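PDB 3NF2: putative polyprenyl synthetase from Streptomyces coelicolor, which probably builds isoprenoid chains by condensing prenyl diphosphates, as a magnesium-dependent prenyltransferase of the FPP/GGPP synthase family. Local coordinates for residues G228-P233 against L294-G299; A23-A28 against F39-A44; A7-G12 against T333-F338; R146-A151 against S192-V197; S65-V68 against A72-V75. All coordinates share one frame; numbering follows the deposited sequence.

In the fold
From the N terminus, helix 5-25 takes part at once in contact 3, which pairs residues 7-12 with the last helix, 326-339, and thereby closes a loop around almost the whole chain. The other four contacts nest inside it, in series and without crossing. Contact 2 closes a short loop around helix 31-38, and contact 5 the tight turn after helix 57-67. Contact 4 joins helices 139-165 and 173-198, and contact 1 joins the ends of helices 203-230 and 285-297. Contact 5 touches both contact 3 and contact 4, its centre about 14 Å and 13 Å from theirs. Contacts 1 and 2 stand apart, their nearest atoms about 13 Å and 12 Å from contact 3.

Contact 1: G228-P233 against L294-G299; sequences GIWGDP and LIEEAG
Trp230 and Ile295 bring together the C-terminal ends of two helices, 203-230 and 285-297, in the all-helical isoprenoid synthase fold; the first of these is the helix that in this family carries the second aspartate-rich motif. Ile295 CG2 lies at the edge of the indole, near its plane, 3.9 Å from Trp230 CH2. Beside this pair, the end methyls Ile229 CD1 and Ile295 CD1 meet at 4.3 Å. The indole is backed from its own segment as well: Ile229 CG2 sits 3.7 Å above the ring plane, over the centre of one face. With CG of Trp230 beside its backbone N (chi1 -67°), the long six-membered end of the ring reaches across to helix 285-297. On the outer side Glu296 comes near the indole nitrogen, Trp230 NE1 to Glu296 OE1 being 4.1 Å, too long for a hydrogen bond, and the carboxylate is turned 74° from the ring plane. The acid is engaged instead by Arg301, which forms a salt bridge with OE1 and also a cation-pi contact with Trp230. Helix 285-297 ends in a Schellman motif at Gly299, whose N bonds to Glu296 O at 2.9 Å. Ile229 and Ile295 both also pack on Pro252 of helix 251-259 and Leu244 of helix 242-245. Across the two segments the cohesion is therefore apolar, while the polar rim depends on Arg301, whose positive charge probably offsets the acid while also polarising the indole.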
# COMPACT_ATOMS: atom_id res chain seq x y z
N GLY A 228 -2.04 28.65 4.81
CA GLY A 228 -1.19 28.05 5.86
C GLY A 228 -0.34 29.08 6.60
O GLY A 228 -0.07 28.93 7.79
N ILE A 229 0.07 30.14 5.91
CA ILE A 229 0.76 31.24 6.58
C ILE A 229 -0.18 32.38 7.00
O ILE A 229 -0.31 32.66 8.19
CB ILE A 229 1.93 31.79 5.74
CG1 ILE A 229 2.88 30.66 5.34
CG2 ILE A 229 2.66 32.90 6.52
CD1 ILE A 229 3.82 31.01 4.19
N TRP A 230 -0.86 33.03 6.06
CA TRP A 230 -1.62 34.25 6.39
C TRP A 230 -3.08 34.08 6.78
O TRP A 230 -3.79 35.08 6.93
CB TRP A 230 -1.50 35.28 5.28
CG TRP A 230 -0.11 35.79 5.16
CD1 TRP A 230 0.46 36.77 5.93
CD2 TRP A 230 0.89 35.35 4.24
NE1 TRP A 230 1.77 36.97 5.53
CE2 TRP A 230 2.05 36.11 4.50
CE3 TRP A 230 0.92 34.39 3.22
CZ2 TRP A 230 3.23 35.95 3.77
CZ3 TRP A 230 2.09 34.22 2.50
CH2 TRP A 230 3.24 34.99 2.78
N GLY A 231 -3.52 32.84 6.95
CA GLY A 231 -4.92 32.54 7.27
C GLY A 231 -5.31 32.90 8.69
O GLY A 231 -4.53 32.72 9.63
N ASP A 232 -6.54 33.40 8.83
CA ASP A 232 -7.11 33.79 10.11
C ASP A 232 -7.62 32.53 10.82
O ASP A 232 -8.36 31.76 10.21
CB ASP A 232 -8.24 34.79 9.87
CG ASP A 232 -8.92 35.26 11.15
OD1 ASP A 232 -8.23 35.47 12.18
OD2 ASP A 232 -10.15 35.45 11.12
N PRO A 233 -7.23 32.32 12.10
CA PRO A 233 -7.69 31.21 12.96
C PRO A 233 -9.21 30.98 13.01
O PRO A 233 -9.65 29.88 13.36
CB PRO A 233 -7.20 31.62 14.35
CG PRO A 233 -5.97 32.39 14.10
CD PRO A 233 -6.11 33.05 12.74
N LEU A 294 8.89 38.90 6.10
CA LEU A 294 10.05 38.78 5.21
C LEU A 294 9.75 38.05 3.90
O LEU A 294 10.29 38.42 2.86
CB LEU A 294 11.24 38.10 5.91
CG LEU A 294 12.16 38.90 6.84
CD1 LEU A 294 12.90 37.94 7.74
CD2 LEU A 294 13.16 39.80 6.07
N ILE A 295 8.91 37.01 3.95
CA ILE A 295 8.47 36.29 2.73
C ILE A 295 7.67 37.24 1.83
O ILE A 295 7.87 37.27 0.62
CB ILE A 295 7.61 35.04 3.07
CG1 ILE A 295 8.45 33.95 3.73
CG2 ILE A 295 6.93 34.44 1.82
CD1 ILE A 295 7.60 32.99 4.56
N GLU A 296 6.79 38.02 2.43
CA GLU A 296 6.07 39.04 1.67
C GLU A 296 7.00 40.08 1.02
O GLU A 296 6.90 40.31 -0.19
CB GLU A 296 4.96 39.70 2.51
CG GLU A 296 4.01 40.53 1.65
CD GLU A 296 2.66 40.83 2.29
OE1 GLU A 296 2.44 40.47 3.47
OE2 GLU A 296 1.81 41.42 1.60
N GLU A 297 7.94 40.65 1.79
CA GLU A 297 8.93 41.58 1.21
C GLU A 297 9.71 40.99 0.04
O GLU A 297 9.92 41.67 -0.97
CB GLU A 297 9.89 42.17 2.26
CG GLU A 297 10.77 43.31 1.68
CD GLU A 297 11.79 43.92 2.65
OE1 GLU A 297 12.83 44.43 2.18
OE2 GLU A 297 11.55 43.91 3.88
N ALA A 298 10.10 39.72 0.14
CA ALA A 298 10.83 39.07 -0.96
C ALA A 298 9.95 38.71 -2.16
O ALA A 298 10.44 38.16 -3.16
CB ALA A 298 11.58 37.84 -0.45
N GLY A 299 8.66 39.01 -2.07
CA GLY A 299 7.73 38.74 -3.16
C GLY A 299 7.21 37.31 -3.19
O GLY A 299 6.75 36.85 -4.24

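Contact 2: A23-A28 against F39-A44; sequences AVDRLA and FGWIDA
Val24, near the C-terminal end of helix 5-25, fits against two aromatic side chains, Phe39 and Trp41, that reach back from the loop following helix 31-38. At its CB the valine is already close to Trp41, 4.2 Å from CZ3. The CG1 branch continues in that direction and makes the shortest approach, 3.7 Å from Val24 CG1 to Trp41 CZ3, arriving at the edge of the indole near its plane. It can do so because CG1 stands anti to the backbone N (chi1 154°), which leaves CG2 beside that nitrogen and directed to the other aromatic. Val24 CG2 lies 4.1 Å from Phe39 CE2, at a slant to the phenyl ring. The two branches thus divide the aromatics between them. Phe39 also backs the indole: its CB rests 3.5 Å above the plane of Trp41, over the middle of one face. Between them Gly40, with positive phi (83°), completes a Schellman motif at the end of the preceding helix. At the outer margin Asp25 OD2 stands obliquely 4.3 Å from Trp41 CZ3, and Arg21 adds a cation-pi contact to the same indole. Deeper in, Val24 packs on Ala35 of helix 31-38 and on Leu125 of helix 115-134, while both aromatics touch Leu20 of helix 5-25. Just beyond, Leu27 and Ala28 pack on Arg153 and Asp157 of the second subunit, so this corner of the helical bundle lies next to the dimer interface.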
# COMPACT_ATOMS: atom_id res chain seq x y z
N ALA A 23 -18.07 0.05 3.15
CA ALA A 23 -16.94 -0.77 2.69
C ALA A 23 -15.88 -0.88 3.77
O ALA A 23 -15.24 -1.91 3.92
CB ALA A 23 -16.35 -0.21 1.40
N VAL A 24 -15.73 0.18 4.55
CA VAL A 24 -14.76 0.23 5.65
C VAL A 24 -15.17 -0.66 6.84
O VAL A 24 -14.33 -1.36 7.43
CB VAL A 24 -14.51 1.70 6.07
CG1 VAL A 24 -14.07 1.82 7.53
CG2 VAL A 24 -13.51 2.35 5.11
N ASP A 25 -16.46 -0.66 7.16
CA ASP A 25 -17.00 -1.52 8.22
C ASP A 25 -16.84 -3.03 7.92
O ASP A 25 -16.86 -3.85 8.84
CB ASP A 25 -18.48 -1.16 8.50
CG ASP A 25 -18.64 0.23 9.16
OD1 ASP A 25 -19.79 0.59 9.50
OD2 ASP A 25 -17.65 0.96 9.36
N ARG A 26 -16.66 -3.36 6.65
CA ARG A 26 -16.50 -4.75 6.19
C ARG A 26 -15.07 -5.30 6.32
O ARG A 26 -14.84 -6.47 6.07
CB ARG A 26 -16.96 -4.87 4.74
CG ARG A 26 -18.46 -4.81 4.55
CD ARG A 26 -19.05 -6.19 4.30
NE ARG A 26 -18.77 -6.65 2.94
CZ ARG A 26 -18.83 -7.93 2.56
NH1 ARG A 26 -19.17 -8.88 3.42
NH2 ARG A 26 -18.56 -8.25 1.30
N LEU A 27 -14.11 -4.45 6.69
CA LEU A 27 -12.73 -4.88 6.89
C LEU A 27 -12.58 -5.78 8.11
O LEU A 27 -13.23 -5.58 9.13
CB LEU A 27 -11.80 -3.67 7.05
CG LEU A 27 -11.53 -2.64 5.96
CD1 LEU A 27 -10.79 -1.47 6.60
CD2 LEU A 27 -10.72 -3.20 4.81
N ALA A 28 -11.69 -6.76 8.00
CA ALA A 28 -11.44 -7.71 9.08
C ALA A 28 -10.92 -6.99 10.34
O ALA A 28 -10.08 -6.10 10.23
CB ALA A 28 -10.45 -8.77 8.61
N PHE A 39 -11.39 7.87 10.48
CA PHE A 39 -12.42 8.65 9.85
C PHE A 39 -13.25 9.47 10.83
O PHE A 39 -14.12 10.22 10.40
CB PHE A 39 -13.31 7.74 9.02
CG PHE A 39 -12.73 7.38 7.68
CD1 PHE A 39 -12.74 8.30 6.63
CD2 PHE A 39 -12.18 6.11 7.47
CE1 PHE A 39 -12.21 7.97 5.39
CE2 PHE A 39 -11.64 5.77 6.24
CZ PHE A 39 -11.65 6.68 5.19
N GLY A 40 -12.99 9.35 12.13
CA GLY A 40 -13.67 10.15 13.15
C GLY A 40 -15.04 9.65 13.60
O GLY A 40 -15.75 10.34 14.35
N TRP A 41 -15.42 8.45 13.15
CA TRP A 41 -16.72 7.87 13.53
C TRP A 41 -16.75 7.32 14.96
O TRP A 41 -17.83 7.22 15.57
CB TRP A 41 -17.17 6.80 12.52
CG TRP A 41 -17.14 7.29 11.09
CD1 TRP A 41 -17.49 8.54 10.64
CD2 TRP A 41 -16.74 6.55 9.94
NE1 TRP A 41 -17.32 8.62 9.28
CE2 TRP A 41 -16.86 7.41 8.82
CE3 TRP A 41 -16.27 5.25 9.74
CZ2 TRP A 41 -16.54 7.00 7.52
CZ3 TRP A 41 -15.95 4.84 8.44
CH2 TRP A 41 -16.08 5.72 7.35
N ILE A 42 -15.58 6.97 15.49
CA ILE A 42 -15.43 6.55 16.88
C ILE A 42 -14.20 7.24 17.45
O ILE A 42 -13.35 7.69 16.69
CB ILE A 42 -15.29 4.99 17.06
CG1 ILE A 42 -13.99 4.46 16.44
CG2 ILE A 42 -16.52 4.21 16.53
CD1 ILE A 42 -13.74 2.98 16.72
N ASP A 43 -14.13 7.34 18.78
CA ASP A 43 -13.00 7.99 19.47
C ASP A 43 -11.92 6.99 19.91
O ASP A 43 -11.96 5.83 19.50
CB ASP A 43 -13.49 8.86 20.65
CG ASP A 43 -14.24 8.07 21.71
OD1 ASP A 43 -15.34 8.52 22.09
OD2 ASP A 43 -13.75 7.02 22.17
N ALA A 44 -10.99 7.43 20.75
CA ALA A 44 -9.82 6.63 21.14
C ALA A 44 -10.13 5.37 21.95
O ALA A 44 -9.37 4.40 21.91
CB ALA A 44 -8.79 7.50 21.87

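Contact 3: A7-G12 against T333-F338; sequences ALLERG and TALADF
Leu9 fills a hollow between Leu335 and Phe338, where the first and last helices of this all-helical isoprenoid synthase fold cross. The short segments of helices 5-25 and 326-339 run at 100° to each other, with their axes 11.6 Å apart, and long side chains, two leucines on one helix and Leu335 and Phe338 on the other, fill the space between. Leu335 and Phe338 lie three residues apart on helix 326-339 and form the walls of the hollow. On one wall Leu9 CD2 meets Leu335 CD2 at 3.9 Å, the two leucines lying alongside and pointing opposite ways. The other wall is aromatic: at chi1 176° the Phe338 ring swings away from its own backbone N, and a face meets the leucine's second methyl. Leu335 is in turn a bump on its own helix, entering between Leu8 and Leu9; Leu8 CD1 approaches Leu335 CG at 4.4 Å, a looser touch on the far flank. Helix 57-67 lines this flank, with Leu64 packing against both Leu8 and Leu335, and Leu61 against Leu335. Phe338 occupies the exposed margin of an otherwise buried contact. The aromatic part is a CH-pi interaction: Leu9 CD1 sits 4.2 Å from the centroid of the Phe338 ring, 27° off the normal, and is equally near CE1 and CZ, at 3.9 Å from each.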
# COMPACT_ATOMS: atom_id res chain seq x y z
N ALA A 7 -24.06 23.11 -2.96
CA ALA A 7 -24.99 22.05 -3.34
C ALA A 7 -24.27 20.86 -3.96
O ALA A 7 -24.65 19.71 -3.73
CB ALA A 7 -26.05 22.59 -4.30
N LEU A 8 -23.22 21.14 -4.74
CA LEU A 8 -22.41 20.10 -5.36
C LEU A 8 -21.53 19.36 -4.35
O LEU A 8 -21.37 18.14 -4.45
CB LEU A 8 -21.54 20.68 -6.48
CG LEU A 8 -22.21 21.21 -7.74
CD1 LEU A 8 -21.15 21.78 -8.67
CD2 LEU A 8 -23.02 20.13 -8.44
N LEU A 9 -20.97 20.11 -3.40
CA LEU A 9 -20.14 19.53 -2.34
C LEU A 9 -20.96 18.61 -1.43
O LEU A 9 -20.48 17.56 -1.01
CB LEU A 9 -19.45 20.63 -1.51
CG LEU A 9 -18.48 21.60 -2.18
CD1 LEU A 9 -17.92 22.57 -1.15
CD2 LEU A 9 -17.34 20.89 -2.91
N GLU A 10 -22.19 19.04 -1.14
CA GLU A 10 -23.19 18.22 -0.45
C GLU A 10 -23.53 16.96 -1.26
O GLU A 10 -23.53 15.86 -0.72
CB GLU A 10 -24.46 19.06 -0.21
CG GLU A 10 -25.73 18.26 0.14
CD GLU A 10 -25.90 18.00 1.63
OE1 GLU A 10 -24.91 17.62 2.31
OE2 GLU A 10 -27.04 18.16 2.13
N ARG A 11 -23.78 17.16 -2.55
CA ARG A 11 -24.10 16.07 -3.49
C ARG A 11 -23.04 14.97 -3.49
O ARG A 11 -23.38 13.78 -3.46
CB ARG A 11 -24.27 16.64 -4.90
CG ARG A 11 -24.77 15.68 -5.94
CD ARG A 11 -24.18 16.06 -7.29
NE ARG A 11 -25.09 15.77 -8.39
CZ ARG A 11 -24.80 15.94 -9.67
NH1 ARG A 11 -23.60 16.39 -10.04
NH2 ARG A 11 -25.70 15.66 -10.60
N GLY A 12 -21.76 15.36 -3.51
CA GLY A 12 -20.65 14.41 -3.51
C GLY A 12 -20.45 13.69 -2.18
O GLY A 12 -20.16 12.49 -2.16
N THR A 333 -16.50 24.67 -13.81
CA THR A 333 -16.00 26.05 -13.72
C THR A 333 -16.21 26.66 -12.33
O THR A 333 -15.33 27.35 -11.82
CB THR A 333 -16.65 26.92 -14.84
OG1 THR A 333 -16.09 26.54 -16.11
CG2 THR A 333 -16.44 28.43 -14.61
N ALA A 334 -17.34 26.36 -11.70
CA ALA A 334 -17.67 26.94 -10.39
C ALA A 334 -16.88 26.34 -9.23
O ALA A 334 -16.62 27.02 -8.24
CB ALA A 334 -19.17 26.84 -10.12
N LEU A 335 -16.51 25.06 -9.35
CA LEU A 335 -15.64 24.42 -8.37
C LEU A 335 -14.26 25.05 -8.39
O LEU A 335 -13.67 25.31 -7.34
CB LEU A 335 -15.54 22.91 -8.62
CG LEU A 335 -16.74 22.08 -8.19
CD1 LEU A 335 -16.69 20.71 -8.83
CD2 LEU A 335 -16.84 21.96 -6.67
N ALA A 336 -13.78 25.32 -9.60
CA ALA A 336 -12.50 25.99 -9.83
C ALA A 336 -12.42 27.36 -9.17
O ALA A 336 -11.36 27.74 -8.65
CB ALA A 336 -12.19 26.07 -11.32
N ASP A 337 -13.52 28.10 -9.17
CA ASP A 337 -13.56 29.39 -8.48
C ASP A 337 -13.64 29.22 -6.96
O ASP A 337 -13.07 30.02 -6.23
CB ASP A 337 -14.72 30.26 -8.98
CG ASP A 337 -14.75 30.39 -10.50
OD1 ASP A 337 -13.78 29.98 -11.19
OD2 ASP A 337 -15.76 30.91 -11.03
N PHE A 338 -14.32 28.17 -6.50
CA PHE A 338 -14.42 27.88 -5.06
C PHE A 338 -13.05 27.55 -4.46
O PHE A 338 -12.77 27.89 -3.31
CB PHE A 338 -15.40 26.74 -4.76
CG PHE A 338 -15.45 26.34 -3.30
CD1 PHE A 338 -14.73 25.24 -2.83
CD2 PHE A 338 -16.21 27.07 -2.39
CE1 PHE A 338 -14.77 24.87 -1.48
CE2 PHE A 338 -16.26 26.71 -1.04
CZ PHE A 338 -15.53 25.61 -0.58

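Contact 4: R146-A151 against S192-V197; sequences RRLTKA and SSIGAV
Arg147 and Ile194 mark the nearest backbone approach, CA to CA 7.1 Å, between two helical segments that run nearly antiparallel at 165°, with axes 10.2 Å apart. Arg147 passes by one flank of helix 173-198: its CD is 4.3 Å from Ser193 OG, and further out, where it crosses Val197 at a slant, its NE is 4.2 Å from Val197 CG2. The bend at chi2 (-83°) directs the guanidinium toward helix 203-230. In the helical bundle of the isoprenoid synthase fold, helices 139-165 and 173-198 are neighbours of that helix, and the guanidinium ends there. NH1 makes salt bridges with Asp207 and Glu210, and NH2 with Glu203, so the three acids probably fix its rotation and, together, more than offset its single charge. NE, by contrast, is buried with no polar partner, and Ser193 OG bonds back to Ala189 O of its own helix. On the side toward helix 115-134 the contact is apolar, with Leu148 CD1 and Ile194 CD1 meeting at 4.4 Å, and both leucine and isoleucine touch Leu133 of that helix.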
# COMPACT_ATOMS: atom_id res chain seq x y z
N ARG A 146 -6.46 2.09 -13.78
CA ARG A 146 -5.22 2.57 -14.41
C ARG A 146 -4.93 4.02 -14.03
O ARG A 146 -3.79 4.38 -13.74
CB ARG A 146 -5.35 2.43 -15.94
CG ARG A 146 -4.23 3.05 -16.78
CD ARG A 146 -3.37 1.98 -17.40
NE ARG A 146 -2.16 2.52 -18.00
CZ ARG A 146 -1.96 2.70 -19.30
NH1 ARG A 146 -2.92 2.39 -20.17
NH2 ARG A 146 -0.81 3.20 -19.74
N ARG A 147 -5.98 4.84 -14.02
CA ARG A 147 -5.90 6.25 -13.66
C ARG A 147 -5.63 6.41 -12.18
O ARG A 147 -4.92 7.33 -11.77
CB ARG A 147 -7.21 6.97 -13.99
CG ARG A 147 -7.67 6.86 -15.43
CD ARG A 147 -7.00 7.88 -16.31
NE ARG A 147 -7.24 7.60 -17.72
CZ ARG A 147 -6.96 8.45 -18.70
NH1 ARG A 147 -6.45 9.65 -18.42
NH2 ARG A 147 -7.20 8.11 -19.96
N LEU A 148 -6.22 5.53 -11.37
CA LEU A 148 -6.04 5.56 -9.92
C LEU A 148 -4.61 5.22 -9.57
O LEU A 148 -4.01 5.85 -8.69
CB LEU A 148 -6.99 4.57 -9.24
CG LEU A 148 -7.17 4.70 -7.72
CD1 LEU A 148 -8.12 5.84 -7.36
CD2 LEU A 148 -7.64 3.40 -7.13
N THR A 149 -4.06 4.24 -10.29
CA THR A 149 -2.69 3.77 -10.09
C THR A 149 -1.66 4.86 -10.40
O THR A 149 -0.70 5.03 -9.65
CB THR A 149 -2.41 2.50 -10.93
OG1 THR A 149 -3.41 1.52 -10.63
CG2 THR A 149 -1.00 1.92 -10.63
N LYS A 150 -1.87 5.60 -11.48
CA LYS A 150 -1.00 6.70 -11.87
C LYS A 150 -0.96 7.75 -10.75
O LYS A 150 0.12 8.20 -10.36
CB LYS A 150 -1.47 7.31 -13.19
CG LYS A 150 -0.67 8.55 -13.63
CD LYS A 150 -1.14 9.11 -14.97
CE LYS A 150 -0.35 10.36 -15.34
NZ LYS A 150 -0.33 10.58 -16.81
N ALA A 151 -2.14 8.09 -10.23
CA ALA A 151 -2.28 9.08 -9.18
C ALA A 151 -1.67 8.62 -7.86
O ALA A 151 -1.14 9.44 -7.10
CB ALA A 151 -3.73 9.42 -8.97
N SER A 192 -11.09 14.30 -11.20
CA SER A 192 -11.70 15.03 -12.29
C SER A 192 -12.00 14.18 -13.52
O SER A 192 -12.88 14.53 -14.30
CB SER A 192 -10.83 16.22 -12.71
OG SER A 192 -10.84 17.23 -11.71
N SER A 193 -11.28 13.08 -13.69
CA SER A 193 -11.41 12.27 -14.89
C SER A 193 -11.99 10.86 -14.69
O SER A 193 -12.35 10.19 -15.66
CB SER A 193 -10.07 12.17 -15.63
OG SER A 193 -9.14 11.39 -14.90
N ILE A 194 -12.09 10.40 -13.44
CA ILE A 194 -12.44 9.00 -13.16
C ILE A 194 -13.92 8.63 -13.44
O ILE A 194 -14.20 7.58 -14.03
CB ILE A 194 -11.96 8.55 -11.74
CG1 ILE A 194 -11.91 7.02 -11.65
CG2 ILE A 194 -12.78 9.21 -10.60
CD1 ILE A 194 -11.30 6.49 -10.36
N GLY A 195 -14.85 9.50 -13.04
CA GLY A 195 -16.27 9.32 -13.34
C GLY A 195 -16.53 9.19 -14.84
O GLY A 195 -17.33 8.36 -15.25
N ALA A 196 -15.82 10.00 -15.62
CA ALA A 196 -15.94 10.01 -17.08
C ALA A 196 -15.47 8.72 -17.70
O ALA A 196 -16.11 8.19 -18.61
CB ALA A 196 -15.17 11.18 -17.66
N VAL A 197 -14.33 8.22 -17.21
CA VAL A 197 -13.79 6.93 -17.62
C VAL A 197 -14.78 5.81 -17.30
O VAL A 197 -14.94 4.88 -18.10
CB VAL A 197 -12.40 6.67 -16.99
CG1 VAL A 197 -11.89 5.29 -17.34
CG2 VAL A 197 -11.39 7.69 -17.48

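Contact 5: S65-V68 against A72-V75; sequences SAEV and APEV
Ala66 and Glu67, at the C-terminal end of helix 57-67, pack against the turn formed by Ala72, Pro73 and Val75, just after the chain has reversed. Ser65 opens the segment facing another way: its OG is hydrogen-bonded to Ser192 O and Ala196 N, which ties helix 57-67 to helix 173-198. Ala66 comes next and directs its CB toward the turn. This CB lies 3.8 Å from Ala72 O and 4.3 Å from Pro73 O, so the methyl rests against two successive carbonyl oxygens, and it also meets Val75 CB at 4.3 Å. Ala72 O is at the same time the acceptor for Val75 N, at 3.1 Å, the bond that starts the 3-10 segment 73-75. The CA atoms of Ala66 and Pro73 are 5.8 Å apart. Glu67 touches the proline with its aliphatic part, its CG 4.2 Å from Pro73 CD. Beyond CG the chain is extended (chi2 175°) and carries the carboxylate to Arg11, whose NH2 forms a salt bridge with OE1; Pro73 packs on the same arginine. Val68, last in the segment, packs on Val328 and Phe332 of helix 326-339. The turn packs between the end of helix 57-67 and helix 5-25, whose Arg11 and Leu15 meet Pro73; helix 326-339 lies against Glu67 and Val68, and the chain goes on into helix 77-98.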
# COMPACT_ATOMS: atom_id res chain seq x y z
N SER A 65 -17.68 14.29 -13.00
CA SER A 65 -16.92 13.69 -14.09
C SER A 65 -17.75 12.70 -14.91
O SER A 65 -17.60 12.63 -16.13
CB SER A 65 -15.67 12.99 -13.55
OG SER A 65 -14.80 12.59 -14.60
N ALA A 66 -18.62 11.96 -14.24
CA ALA A 66 -19.49 10.99 -14.89
C ALA A 66 -20.52 11.65 -15.81
O ALA A 66 -20.80 11.15 -16.90
CB ALA A 66 -20.18 10.11 -13.84
N GLU A 67 -21.03 12.80 -15.38
CA GLU A 67 -22.02 13.58 -16.15
C GLU A 67 -21.54 14.11 -17.50
O GLU A 67 -22.35 14.40 -18.37
CB GLU A 67 -22.53 14.75 -15.31
CG GLU A 67 -23.31 14.32 -14.10
CD GLU A 67 -23.69 15.49 -13.23
OE1 GLU A 67 -24.90 15.76 -13.10
OE2 GLU A 67 -22.78 16.16 -12.70
N VAL A 68 -20.22 14.24 -17.65
CA VAL A 68 -19.56 14.64 -18.90
C VAL A 68 -19.97 13.75 -20.09
O VAL A 68 -20.19 14.24 -21.20
CB VAL A 68 -18.00 14.67 -18.72
CG1 VAL A 68 -17.25 14.82 -20.05
CG2 VAL A 68 -17.61 15.80 -17.78
N ALA A 72 -25.43 9.06 -15.21
CA ALA A 72 -25.93 9.53 -13.92
C ALA A 72 -24.75 9.74 -12.96
O ALA A 72 -23.72 9.07 -13.09
CB ALA A 72 -26.92 8.52 -13.34
N PRO A 73 -24.88 10.70 -12.01
CA PRO A 73 -23.84 10.94 -11.00
C PRO A 73 -23.35 9.66 -10.31
O PRO A 73 -22.14 9.48 -10.12
CB PRO A 73 -24.54 11.87 -9.99
CG PRO A 73 -25.93 12.15 -10.55
CD PRO A 73 -25.92 11.74 -11.98
N GLU A 74 -24.30 8.77 -9.99
CA GLU A 74 -24.03 7.51 -9.29
C GLU A 74 -22.99 6.60 -9.96
O GLU A 74 -22.34 5.82 -9.26
CB GLU A 74 -25.33 6.74 -8.99
CG GLU A 74 -26.60 7.27 -9.68
CD GLU A 74 -27.30 8.39 -8.89
OE1 GLU A 74 -27.49 8.23 -7.67
OE2 GLU A 74 -27.66 9.41 -9.51
N VAL A 75 -22.84 6.72 -11.28
CA VAL A 75 -21.84 5.97 -12.06
C VAL A 75 -20.40 6.30 -11.60
O VAL A 75 -19.52 5.43 -11.60
CB VAL A 75 -22.03 6.21 -13.59
CG1 VAL A 75 -20.89 5.60 -14.44
CG2 VAL A 75 -23.38 5.67 -14.05